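PDB 6HK5: CooJ from Rhodospirillum rubrum, which is a histidine-rich nickel-binding metallochaperone that probably helps to supply nickel to carbon monoxide dehydrogenase. Local coordinates for residues G25-I30 against R49-M54; V32-L37 against A45-A50. One frame throughout, in Å; residues are numbered along the deposited sequence.

How the contacts relate
From the N terminus the chain runs up helix 5-35, which carries G25-I30 and then V32-L37, turns back through a short connection and descends helix 42-67. Contact 2 closes the smaller loop, with seven residues between its segments, next to the turn. Contact 1 closes a wider loop, with eighteen residues between its segments; the two sit one after the other along the hairpin without crossing and overlap at R49 and A50 on the return helix. I30 CG2 packs on I47 CG2 at 4.1 Å, joining them into one seam. Both tie the same two helices together and lie against the second subunit; contact 1 also carries H26, one of the nickel ligands.

Contact 1: residues G25-I30 against R49-M54; sequences GHMGEI and RALADM. With NI (nickel (II) ion), chain I.
The selenium of M27, a selenomethionine, overlaps the root of another, M54: SE lies 3.9 Å from M54 CB, the two side chains crossing at a slant. The M27 chain is extended as far as SE and folds at its last torsion (chi3 60°), which brings its methyl CE to 4.0 Å from the backbone oxygen of L51. L51 CD2 sits 4.3 Å from M27 CG and 4.1 Å from I30 CG2, so one leucine methyl packs against residues one turn apart. No hydrogen bond joins the segments, and the contacts are mostly between apolar side-chain atoms. The seam belongs to an antiparallel helical hairpin in the N-terminal part of CooJ; the N-to-C directions of the short segments are 157° apart and their axes 10.9 Å at closest approach. F19 of the second subunit packs on M27 and I30.

H26 leaves helix 5-35 on a different side, and its NE2 binds the nickel ion at 2.0 Å. H22 of the same chain, H18 and H22 of the second subunit and E29 of the fourth are also ligands, so the metal links chains. Within the helix, H26 ND1 donates to E29 OE1 at 3.0 Å, the oxygen 19° out of the imidazole plane and met nearly in line with its C-O bond; this would restrain rotation of the metal-bound ring. E29 OE2 also pairs with R11 of the third subunit.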
# COMPACT_ATOMS: atom_id res chain seq x y z
N GLY A 25 4.92 -12.16 -4.76
CA GLY A 25 3.88 -12.63 -5.66
C GLY A 25 3.84 -11.85 -6.96
O GLY A 25 3.79 -12.44 -8.05
N HIS A 26 3.92 -10.51 -6.88
CA HIS A 26 3.90 -9.67 -8.08
C HIS A 26 5.15 -9.84 -8.93
O HIS A 26 5.10 -9.74 -10.17
CB HIS A 26 3.76 -8.18 -7.72
CG HIS A 26 2.45 -7.81 -7.08
ND1 HIS A 26 1.23 -8.17 -7.60
CD2 HIS A 26 2.17 -7.01 -6.01
CE1 HIS A 26 0.26 -7.67 -6.85
NE2 HIS A 26 0.81 -6.96 -5.88
N MSE A 27 6.30 -10.06 -8.31
CA MSE A 27 7.52 -10.28 -9.08
C MSE A 27 7.43 -11.53 -9.92
O MSE A 27 7.84 -11.52 -11.07
CB MSE A 27 8.72 -10.38 -8.17
CG MSE A 27 9.12 -9.01 -7.69
SE MSE A 27 10.40 -9.22 -6.27
CE MSE A 27 11.79 -10.20 -7.26
N GLY A 28 6.90 -12.60 -9.31
CA GLY A 28 6.72 -13.84 -10.05
C GLY A 28 5.70 -13.72 -11.16
O GLY A 28 5.90 -14.26 -12.26
N GLU A 29 4.59 -13.01 -10.89
CA GLU A 29 3.58 -12.75 -11.91
C GLU A 29 4.16 -11.96 -13.06
O GLU A 29 4.00 -12.33 -14.23
CB GLU A 29 2.42 -11.93 -11.32
CG GLU A 29 1.39 -12.66 -10.49
CD GLU A 29 0.37 -11.68 -9.88
OE1 GLU A 29 0.79 -10.63 -9.32
OE2 GLU A 29 -0.84 -11.96 -9.97
N ILE A 30 4.79 -10.83 -12.74
CA ILE A 30 5.31 -9.98 -13.80
C ILE A 30 6.42 -10.70 -14.55
O ILE A 30 6.56 -10.54 -15.77
CB ILE A 30 5.76 -8.64 -13.22
CG1 ILE A 30 4.52 -7.84 -12.79
CG2 ILE A 30 6.57 -7.84 -14.23
CD1 ILE A 30 4.83 -6.71 -11.83
N ARG A 49 15.54 -5.44 -15.60
CA ARG A 49 16.29 -4.56 -14.72
C ARG A 49 15.45 -4.15 -13.52
O ARG A 49 15.92 -4.16 -12.37
CB ARG A 49 16.79 -3.33 -15.48
CG ARG A 49 17.58 -2.39 -14.56
CD ARG A 49 18.05 -1.08 -15.23
NE ARG A 49 16.92 -0.24 -15.60
CZ ARG A 49 16.99 0.83 -16.39
NH1 ARG A 49 18.16 1.22 -16.91
NH2 ARG A 49 15.89 1.51 -16.67
N ALA A 50 14.18 -3.80 -13.75
CA ALA A 50 13.29 -3.45 -12.65
C ALA A 50 13.15 -4.60 -11.68
O ALA A 50 13.24 -4.41 -10.46
CB ALA A 50 11.93 -3.02 -13.18
N LEU A 51 12.98 -5.82 -12.20
CA LEU A 51 12.80 -6.99 -11.34
C LEU A 51 14.07 -7.29 -10.56
O LEU A 51 14.00 -7.69 -9.40
CB LEU A 51 12.37 -8.22 -12.15
CG LEU A 51 10.99 -8.23 -12.83
CD1 LEU A 51 10.78 -9.53 -13.57
CD2 LEU A 51 9.86 -8.00 -11.81
N ALA A 52 15.22 -7.13 -11.21
CA ALA A 52 16.49 -7.31 -10.53
C ALA A 52 16.64 -6.31 -9.39
O ALA A 52 17.02 -6.68 -8.27
CB ALA A 52 17.63 -7.19 -11.53
N ASP A 53 16.34 -5.04 -9.66
CA ASP A 53 16.43 -4.02 -8.63
C ASP A 53 15.50 -4.33 -7.46
O ASP A 53 15.83 -4.04 -6.30
CB ASP A 53 16.16 -2.63 -9.24
CG ASP A 53 17.25 -2.20 -10.25
OD1 ASP A 53 18.32 -2.85 -10.26
OD2 ASP A 53 17.06 -1.23 -11.03
N MSE A 54 14.37 -4.97 -7.73
CA MSE A 54 13.47 -5.39 -6.65
C MSE A 54 14.07 -6.50 -5.80
O MSE A 54 13.88 -6.52 -4.59
CB MSE A 54 12.12 -5.84 -7.22
CG MSE A 54 11.14 -4.71 -7.36
SE MSE A 54 11.10 -3.61 -5.72
CE MSE A 54 10.45 -4.92 -4.42
NI NI I . -0.26 -5.62 -4.76

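Contact 2: residues V32-L37 against A45-A50; sequences VQRDAL and ALIDRA
R34 meets D48 side-on, two nitrogens each taking one carboxylate oxygen. R34 NE donates to D48 OD1 at 2.5 Å, a distance better read as tight than as exact, and NH2 of the same guanidinium donates to D48 OD2 at 2.9 Å. The carboxylate lies at the guanidinium edge, with both oxygens close to the plane of the arginine, yet the two groups are turned 26° against each other, and each nitrogen meets its oxygen on the syn side, somewhat out of the carboxylate plane. The pairing is therefore a slightly twisted bidentate salt bridge.

Beneath the charges runs an apolar layer. R34 swings CG away from its own backbone N (chi1 170°) and then bends sharply at chi2 (-90°); the aliphatic part thereby slides past I47, with R34 CG 3.7 Å from I47 CG2, before the guanidinium reaches D48. The other branch of I47 ends at CD1, 4.0 Å from L37 CD1, the two side chains crossing at about a right angle. Replacing R34 by an alanine would probably leave the D48 carboxylate without its cationic mate and open a gap beside I47 CG2 where the CG methylene had lain.

L37 N donates to R34 O at 3.1 Å, which fixes L37 close to R34; I47 and D48 are consecutive on helix 42-67, one turned to the apolar layer and the other to the guanidinium. Near the surface and away from the metal site, salt bridge and apolar packing tie the two arms of the helical hairpin beside its turn, the C-terminal end of helix 5-35 to the early turns of helix 42-67, and helix 5-35 of the second subunit packs alongside, its L12 and Y15 on L37 and Q33.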
# COMPACT_ATOMS: atom_id res chain seq x y z
N VAL A 32 6.54 -13.91 -15.28
CA VAL A 32 5.99 -14.85 -16.24
C VAL A 32 5.34 -14.12 -17.41
O VAL A 32 5.53 -14.49 -18.57
CB VAL A 32 5.02 -15.82 -15.54
CG1 VAL A 32 4.30 -16.65 -16.57
CG2 VAL A 32 5.79 -16.73 -14.59
N GLN A 33 4.60 -13.03 -17.13
CA GLN A 33 4.09 -12.21 -18.23
C GLN A 33 5.24 -11.66 -19.09
O GLN A 33 5.14 -11.62 -20.32
CB GLN A 33 3.23 -11.07 -17.69
CG GLN A 33 1.91 -11.52 -17.08
CD GLN A 33 1.03 -10.34 -16.67
OE1 GLN A 33 1.00 -9.31 -17.33
NE2 GLN A 33 0.33 -10.48 -15.55
N ARG A 34 6.34 -11.26 -18.46
CA ARG A 34 7.44 -10.72 -19.23
C ARG A 34 8.04 -11.77 -20.16
O ARG A 34 8.55 -11.44 -21.24
CB ARG A 34 8.50 -10.13 -18.29
CG ARG A 34 9.81 -9.74 -18.95
CD ARG A 34 10.83 -10.88 -18.96
NE ARG A 34 12.07 -10.43 -19.57
CZ ARG A 34 12.26 -10.36 -20.88
NH1 ARG A 34 11.29 -10.74 -21.72
NH2 ARG A 34 13.42 -9.92 -21.36
N ASP A 35 7.99 -13.04 -19.75
CA ASP A 35 8.53 -14.10 -20.59
C ASP A 35 7.69 -14.32 -21.84
O ASP A 35 8.18 -14.90 -22.81
CB ASP A 35 8.64 -15.40 -19.79
CG ASP A 35 9.65 -15.32 -18.64
OD1 ASP A 35 10.54 -14.44 -18.68
OD2 ASP A 35 9.57 -16.15 -17.71
N ALA A 36 6.44 -13.87 -21.85
CA ALA A 36 5.62 -13.98 -23.05
C ALA A 36 5.91 -12.89 -24.06
O ALA A 36 5.30 -12.88 -25.14
CB ALA A 36 4.13 -13.98 -22.67
N LEU A 37 6.80 -11.96 -23.74
CA LEU A 37 7.13 -10.89 -24.66
C LEU A 37 7.96 -11.44 -25.81
O LEU A 37 8.57 -12.51 -25.72
CB LEU A 37 7.87 -9.77 -23.93
CG LEU A 37 6.91 -8.91 -23.11
CD1 LEU A 37 7.63 -8.01 -22.11
CD2 LEU A 37 6.06 -8.10 -24.07
N ALA A 45 14.01 -6.08 -21.51
CA ALA A 45 15.24 -5.73 -20.79
C ALA A 45 14.97 -4.69 -19.71
O ALA A 45 15.50 -4.78 -18.59
CB ALA A 45 16.31 -5.24 -21.76
N LEU A 46 14.14 -3.69 -20.02
CA LEU A 46 13.76 -2.73 -18.99
C LEU A 46 13.08 -3.43 -17.82
O LEU A 46 13.38 -3.15 -16.66
CB LEU A 46 12.85 -1.66 -19.59
CG LEU A 46 13.60 -0.55 -20.31
CD1 LEU A 46 12.62 0.50 -20.78
CD2 LEU A 46 14.65 0.06 -19.39
N ILE A 47 12.24 -4.42 -18.12
CA ILE A 47 11.50 -5.12 -17.07
C ILE A 47 12.43 -5.99 -16.23
O ILE A 47 12.31 -6.03 -15.00
CB ILE A 47 10.32 -5.92 -17.67
CG1 ILE A 47 9.22 -4.97 -18.16
CG2 ILE A 47 9.73 -6.88 -16.65
CD1 ILE A 47 8.08 -5.72 -18.86
N ASP A 48 13.37 -6.70 -16.87
CA ASP A 48 14.30 -7.50 -16.07
C ASP A 48 15.12 -6.62 -15.13
O ASP A 48 15.41 -7.01 -13.99
CB ASP A 48 15.23 -8.31 -16.96
CG ASP A 48 14.49 -9.24 -17.91
OD1 ASP A 48 13.37 -9.69 -17.56
OD2 ASP A 48 15.03 -9.50 -19.00
N ARG A 49 15.54 -5.44 -15.60
CA ARG A 49 16.29 -4.56 -14.72
C ARG A 49 15.45 -4.15 -13.52
O ARG A 49 15.92 -4.16 -12.37
CB ARG A 49 16.79 -3.33 -15.48
CG ARG A 49 17.58 -2.39 -14.56
CD ARG A 49 18.05 -1.08 -15.23
NE ARG A 49 16.92 -0.24 -15.60
CZ ARG A 49 16.99 0.83 -16.39
NH1 ARG A 49 18.16 1.22 -16.91
NH2 ARG A 49 15.89 1.51 -16.67
N ALA A 50 14.18 -3.80 -13.75
CA ALA A 50 13.29 -3.45 -12.65
C ALA A 50 13.15 -4.60 -11.68
O ALA A 50 13.24 -4.41 -10.46
CB ALA A 50 11.93 -3.02 -13.18